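Local coordinates for 3-oxoacyl-(Acyl-carrier protein) synthase (Burkholderia xenovorans, PDB 4EFI) that probably acts as a 3-oxoacyl-[acyl-carrier-protein] synthase, an acyltransferase that condenses acyl groups with a carrier-bound malonyl unit in fatty acid synthesis, at residues Q133-G138 with A337-A342; R18-V23 with L81-D86. All blocks are in the same frame, centred on the assembly; numbering follows the deposited sequence. Where two conformers were deposited one is given.

Contact 1: Q133-G138 with A337-A342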
loop_
_atom_site.group_PDB
_atom_site.type_symbol
_atom_site.label_atom_id
_atom_site.label_comp_id
_atom_site.label_asym_id
_atom_site.label_seq_id
_atom_site.Cartn_x
_atom_site.Cartn_y
_atom_site.Cartn_z
ATOM N N GLN A 133 -7.297 -3.231 4.037
ATOM C CA GLN A 133 -7.605 -3.390 5.465
ATOM C C GLN A 133 -7.826 -2.063 6.159
ATOM O O GLN A 133 -8.723 -1.947 7.000
ATOM C CB GLN A 133 -6.493 -4.178 6.175
ATOM C CG GLN A 133 -6.252 -5.562 5.577
ATOM C CD GLN A 133 -5.428 -6.448 6.462
ATOM O OE1 GLN A 133 -4.430 -7.040 6.009
ATOM N NE2 GLN A 133 -5.852 -6.602 7.692
ATOM N N ALA A 134 -7.007 -1.072 5.828
ATOM C CA ALA A 134 -7.190 0.276 6.363
ATOM C C ALA A 134 -8.529 0.874 5.943
ATOM O O ALA A 134 -9.223 1.507 6.753
ATOM C CB ALA A 134 -6.064 1.178 5.911
ATOM N N LEU A 135 -8.887 0.690 4.673
ATOM C CA LEU A 135 -10.185 1.160 4.191
ATOM C C LEU A 135 -11.313 0.509 4.974
ATOM O O LEU A 135 -12.231 1.178 5.436
ATOM C CB LEU A 135 -10.360 0.843 2.696
ATOM C CG LEU A 135 -9.552 1.675 1.702
ATOM C CD1 LEU A 135 -9.799 1.172 0.288
ATOM C CD2 LEU A 135 -9.896 3.125 1.773
ATOM N N TRP A 136 -11.256 -0.809 5.134
ATOM C CA TRP A 136 -12.287 -1.506 5.872
ATOM C C TRP A 136 -12.374 -1.000 7.319
ATOM O O TRP A 136 -13.474 -0.700 7.813
ATOM C CB TRP A 136 -12.082 -3.032 5.862
ATOM C CG TRP A 136 -12.923 -3.661 6.895
ATOM C CD1 TRP A 136 -14.260 -3.808 6.861
ATOM C CD2 TRP A 136 -12.483 -4.137 8.173
ATOM N NE1 TRP A 136 -14.709 -4.343 8.055
ATOM C CE2 TRP A 136 -13.624 -4.557 8.873
ATOM C CE3 TRP A 136 -11.226 -4.254 8.787
ATOM C CZ2 TRP A 136 -13.544 -5.104 10.163
ATOM C CZ3 TRP A 136 -11.148 -4.774 10.059
ATOM C CH2 TRP A 136 -12.303 -5.193 10.734
ATOM N N LEU A 137 -11.230 -0.884 7.993
ATOM C CA LEU A 137 -11.270 -0.499 9.393
ATOM C C LEU A 137 -11.848 0.891 9.534
ATOM O O LEU A 137 -12.690 1.151 10.404
ATOM C CB LEU A 137 -9.889 -0.569 10.023
ATOM C CG LEU A 137 -9.908 -0.278 11.519
ATOM C CD1 LEU A 137 -10.880 -1.190 12.273
ATOM C CD2 LEU A 137 -8.503 -0.451 12.046
ATOM N N GLY A 138 -11.395 1.800 8.699
ATOM C CA GLY A 138 -11.904 3.155 8.753
ATOM C C GLY A 138 -13.384 3.275 8.459
ATOM O O GLY A 138 -14.126 4.006 9.121
ATOM N N ALA A 337 -5.676 -9.060 0.989
ATOM C CA ALA A 337 -6.901 -8.328 1.273
ATOM C C ALA A 337 -7.418 -7.653 0.022
ATOM O O ALA A 337 -6.630 -7.212 -0.832
ATOM C CB ALA A 337 -6.690 -7.313 2.384
ATOM N N SER A 338 -8.738 -7.575 -0.097
ATOM C CA SER A 338 -9.375 -6.875 -1.210
ATOM C C SER A 338 -10.400 -5.866 -0.739
ATOM O O SER A 338 -10.907 -5.931 0.382
ATOM C CB SER A 338 -10.069 -7.865 -2.134
ATOM O OG SER A 338 -11.146 -8.455 -1.431
ATOM N N ALA A 339 -10.704 -4.917 -1.632
ATOM C CA ALA A 339 -11.813 -3.980 -1.474
ATOM C C ALA A 339 -12.473 -3.831 -2.829
ATOM O O ALA A 339 -11.785 -3.737 -3.853
ATOM C CB ALA A 339 -11.322 -2.637 -0.991
ATOM N N ALA A 340 -13.787 -3.777 -2.847
ATOM C CA ALA A 340 -14.521 -3.516 -4.068
ATOM C C ALA A 340 -15.598 -2.526 -3.720
ATOM O O ALA A 340 -16.435 -2.791 -2.873
ATOM C CB ALA A 340 -15.144 -4.779 -4.610
ATOM N N LEU A 341 -15.589 -1.380 -4.398
ATOM C CA LEU A 341 -16.512 -0.308 -4.077
ATOM C C LEU A 341 -16.483 0.763 -5.181
ATOM O O LEU A 341 -15.557 0.826 -5.993
ATOM C CB LEU A 341 -16.192 0.327 -2.711
ATOM C CG LEU A 341 -15.005 1.282 -2.642
ATOM C CD1 LEU A 341 -14.920 1.910 -1.261
ATOM C CD2 LEU A 341 -13.694 0.614 -2.979
ATOM N N ALA A 342 -17.517 1.599 -5.179
ATOM C CA ALA A 342 -17.580 2.798 -6.007
ATOM C C ALA A 342 -16.827 3.939 -5.332
ATOM O O ALA A 342 -16.919 4.141 -4.115
ATOM C CB ALA A 342 -19.019 3.184 -6.258
#

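Contact 2: R18-V23 with L81-D86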
loop_
_atom_site.group_PDB
_atom_site.type_symbol
_atom_site.label_atom_id
_atom_site.label_comp_id
_atom_site.label_asym_id
_atom_site.label_seq_id
_atom_site.Cartn_x
_atom_site.Cartn_y
_atom_site.Cartn_z
ATOM N N ARG A 18 -17.596 6.749 2.666
ATOM C CA ARG A 18 -17.030 6.887 1.333
ATOM C C ARG A 18 -15.637 7.479 1.407
ATOM O O ARG A 18 -15.289 8.203 2.352
ATOM C CB ARG A 18 -17.910 7.788 0.452
ATOM C CG ARG A 18 -18.072 9.210 0.960
ATOM C CD ARG A 18 -19.023 10.057 0.101
ATOM N NE ARG A 18 -18.411 10.511 -1.147
ATOM C CZ ARG A 18 -17.614 11.571 -1.251
ATOM N NH1 ARG A 18 -17.099 11.898 -2.427
ATOM N NH2 ARG A 18 -17.327 12.297 -0.180
ATOM N N ILE A 19 -14.829 7.162 0.406
ATOM C CA ILE A 19 -13.573 7.839 0.207
ATOM C C ILE A 19 -13.882 9.262 -0.262
ATOM O O ILE A 19 -14.623 9.468 -1.233
ATOM C CB ILE A 19 -12.690 7.114 -0.818
ATOM C CG1 ILE A 19 -12.312 5.734 -0.288
ATOM C CG2 ILE A 19 -11.453 7.939 -1.120
ATOM C CD1 ILE A 19 -11.578 4.853 -1.294
ATOM N N ALA A 20 -13.303 10.245 0.426
ATOM C CA ALA A 20 -13.527 11.652 0.123
ATOM C C ALA A 20 -12.355 12.322 -0.607
ATOM O O ALA A 20 -12.528 13.402 -1.173
ATOM C CB ALA A 20 -13.816 12.402 1.422
ATOM N N GLY A 21 -11.171 11.722 -0.587
ATOM C CA GLY A 21 -9.996 12.305 -1.223
ATOM C C GLY A 21 -8.783 11.454 -0.942
ATOM O O GLY A 21 -8.786 10.706 0.056
ATOM N N VAL A 22 -7.764 11.547 -1.789
ATOM C CA VAL A 22 -6.516 10.799 -1.600
ATOM C C VAL A 22 -5.354 11.668 -2.103
ATOM O O VAL A 22 -5.414 12.210 -3.205
ATOM C CB VAL A 22 -6.481 9.486 -2.417
ATOM C CG1 VAL A 22 -5.225 8.670 -2.077
ATOM C CG2 VAL A 22 -7.727 8.647 -2.224
ATOM N N VAL A 23 -4.331 11.851 -1.276
ATOM C CA VAL A 23 -3.112 12.508 -1.728
ATOM C C VAL A 23 -1.903 11.616 -1.425
ATOM O O VAL A 23 -1.804 11.031 -0.322
ATOM C CB VAL A 23 -2.905 13.880 -1.060
ATOM C CG1 VAL A 23 -1.574 14.503 -1.446
ATOM C CG2 VAL A 23 -4.044 14.815 -1.425
ATOM N N LEU A 81 -9.667 19.575 0.727
ATOM C CA LEU A 81 -11.022 19.283 1.167
ATOM C C LEU A 81 -11.646 20.435 1.933
ATOM O O LEU A 81 -12.866 20.527 2.003
ATOM C CB LEU A 81 -11.037 18.045 2.069
ATOM C CG LEU A 81 -10.778 16.743 1.324
ATOM C CD1 LEU A 81 -10.596 15.593 2.310
ATOM C CD2 LEU A 81 -11.881 16.417 0.340
ATOM N N GLY A 82 -10.815 21.275 2.547
ATOM C CA GLY A 82 -11.310 22.316 3.434
ATOM C C GLY A 82 -11.806 21.771 4.751
ATOM O O GLY A 82 -12.658 22.391 5.402
ATOM N N TRP A 83 -11.263 20.635 5.179
ATOM C CA TRP A 83 -11.624 20.056 6.461
ATOM C C TRP A 83 -10.816 20.714 7.576
ATOM O O TRP A 83 -9.578 20.722 7.523
ATOM C CB TRP A 83 -11.326 18.561 6.448
ATOM C CG TRP A 83 -12.324 17.726 5.713
ATOM C CD1 TRP A 83 -13.345 18.154 4.945
ATOM C CD2 TRP A 83 -12.380 16.294 5.701
ATOM N NE1 TRP A 83 -14.054 17.085 4.446
ATOM C CE2 TRP A 83 -13.471 15.928 4.900
ATOM C CE3 TRP A 83 -11.611 15.290 6.292
ATOM C CZ2 TRP A 83 -13.824 14.588 4.673
ATOM C CZ3 TRP A 83 -11.972 13.958 6.072
ATOM C CH2 TRP A 83 -13.064 13.625 5.279
ATOM N N GLN A 84 -11.493 21.193 8.609
ATOM C CA GLN A 84 -10.807 21.768 9.755
ATOM C C GLN A 84 -10.207 20.671 10.618
ATOM O O GLN A 84 -10.786 19.586 10.765
ATOM C CB GLN A 84 -11.758 22.629 10.582
ATOM C CG GLN A 84 -12.485 23.716 9.779
ATOM C CD GLN A 84 -11.518 24.548 9.000
ATOM O OE1 GLN A 84 -10.557 25.084 9.560
ATOM N NE2 GLN A 84 -11.730 24.647 7.699
ATOM N N ALA A 85 -9.067 20.950 11.222
ATOM C CA ALA A 85 -8.377 19.939 12.033
ATOM C C ALA A 85 -9.253 19.410 13.167
ATOM O O ALA A 85 -9.178 18.237 13.527
ATOM C CB ALA A 85 -7.098 20.547 12.585
ATOM N N ASP A 86 -10.102 20.246 13.736
ATOM C CA ASP A 86 -10.928 19.850 14.858
ATOM C C ASP A 86 -12.027 18.858 14.493
ATOM O O ASP A 86 -12.704 18.334 15.372
ATOM C CB ASP A 86 -11.530 21.066 15.588
ATOM C CG ASP A 86 -12.421 21.932 14.707
ATOM O OD1 ASP A 86 -12.776 21.553 13.575
ATOM O OD2 ASP A 86 -12.787 23.032 15.185
#

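Contact 1: Q133-G138 with A337-A342
Gln133 and Leu135 rest on Ala337 and Ala339 where a central helix of the thiolase fold meets one of its two sheets. Helix 130-143 lies over strand 335-343. From CB, the Gln133 chain sets CG anti to the carbonyl carbon (chi1 -58°) and then runs extended. CB stays clear of the strand. CG makes the contact, 3.7 Å from the Ala337 CB. CD passes further off, and the amide splits in role: OE1 turns to a hydrogen bond with Ser129 OG, while NE2 leads away from Ala337. The aliphatic part of the glutamine therefore packs on the strand, and its polar end is held within its own helix region. Ala337, Ala339 and Leu341 all point their CB atoms at the helix. Ser338 and Ala340 alternate with them and meet helix 235-257 behind the strand. This is the helix-sheet-helix layering expected of the fold. Small alanine side chains let the helix lie close, with Gln133 CA 6.5 Å from Ala337 CA. Two residues on, Leu135 uses one branch of its fork on the strand: CD1 sits 4.3 Å from Ala339 CB.

Contact 2: R18-V23 with L81-D86
With chi1 at -71° in Leu81 and -77° in Trp83, each side chain has CG anti to its carbonyl carbon and reaches toward Ala20. The leucine fork then divides its work. CD2 touches the strand, 3.4 Å from Ala20 O. CD1 turns back over the indole and stands 3.8 Å above the ring plane, over its centre. The Trp83 ring brings its benzo end to Ala20. Its CZ2 is 3.9 Å from Ala20 CB, and CH2 is 4.1 Å from the same methyl, which approaches the ring obliquely.

The two residues can act together because the chain turns between them. Helix 66-81 ends in a Schellman motif with Gly82 as the C-prime residue at positive phi. Trp83 N bonds back to Leu78 O, and Gly82 N to Ala79 O. Across the contact, Ala20 and Gly21 both pair with Ala181 of strand 176-184, as in a classic beta bulge. Leu81 and Trp83 also touch Ala181, so the helix end lies over two neighbouring strands. Arg149 makes a cation-pi contact with the indole.

Between these two segments the contact is apolar: methyl groups, a ring and one backbone oxygen touched by carbon. It probably depends on close fit rather than on polar bonds.

Contacts 1 and 2 lie on different sheets of the same layered fold, with centres about 17 Å apart. Strand 17-26 connects them. Its Ala20 faces outward to the end of helix 66-81, while Ile19 faces inward to helix 130-143. There Leu135 CD2 lies 3.9 Å from Ile19 CD1. The two branches of Leu135 thus reach both sheets, since CD1 serves contact 1. Contact 1 is buried, about 12 Å from the chain centre; contact 2 is nearer the outside, at about 19 Å. In related synthases the nucleophilic cysteine lies at the start of the helix equivalent to 130-143, so contact 1 is probably the closer of the two to the active site.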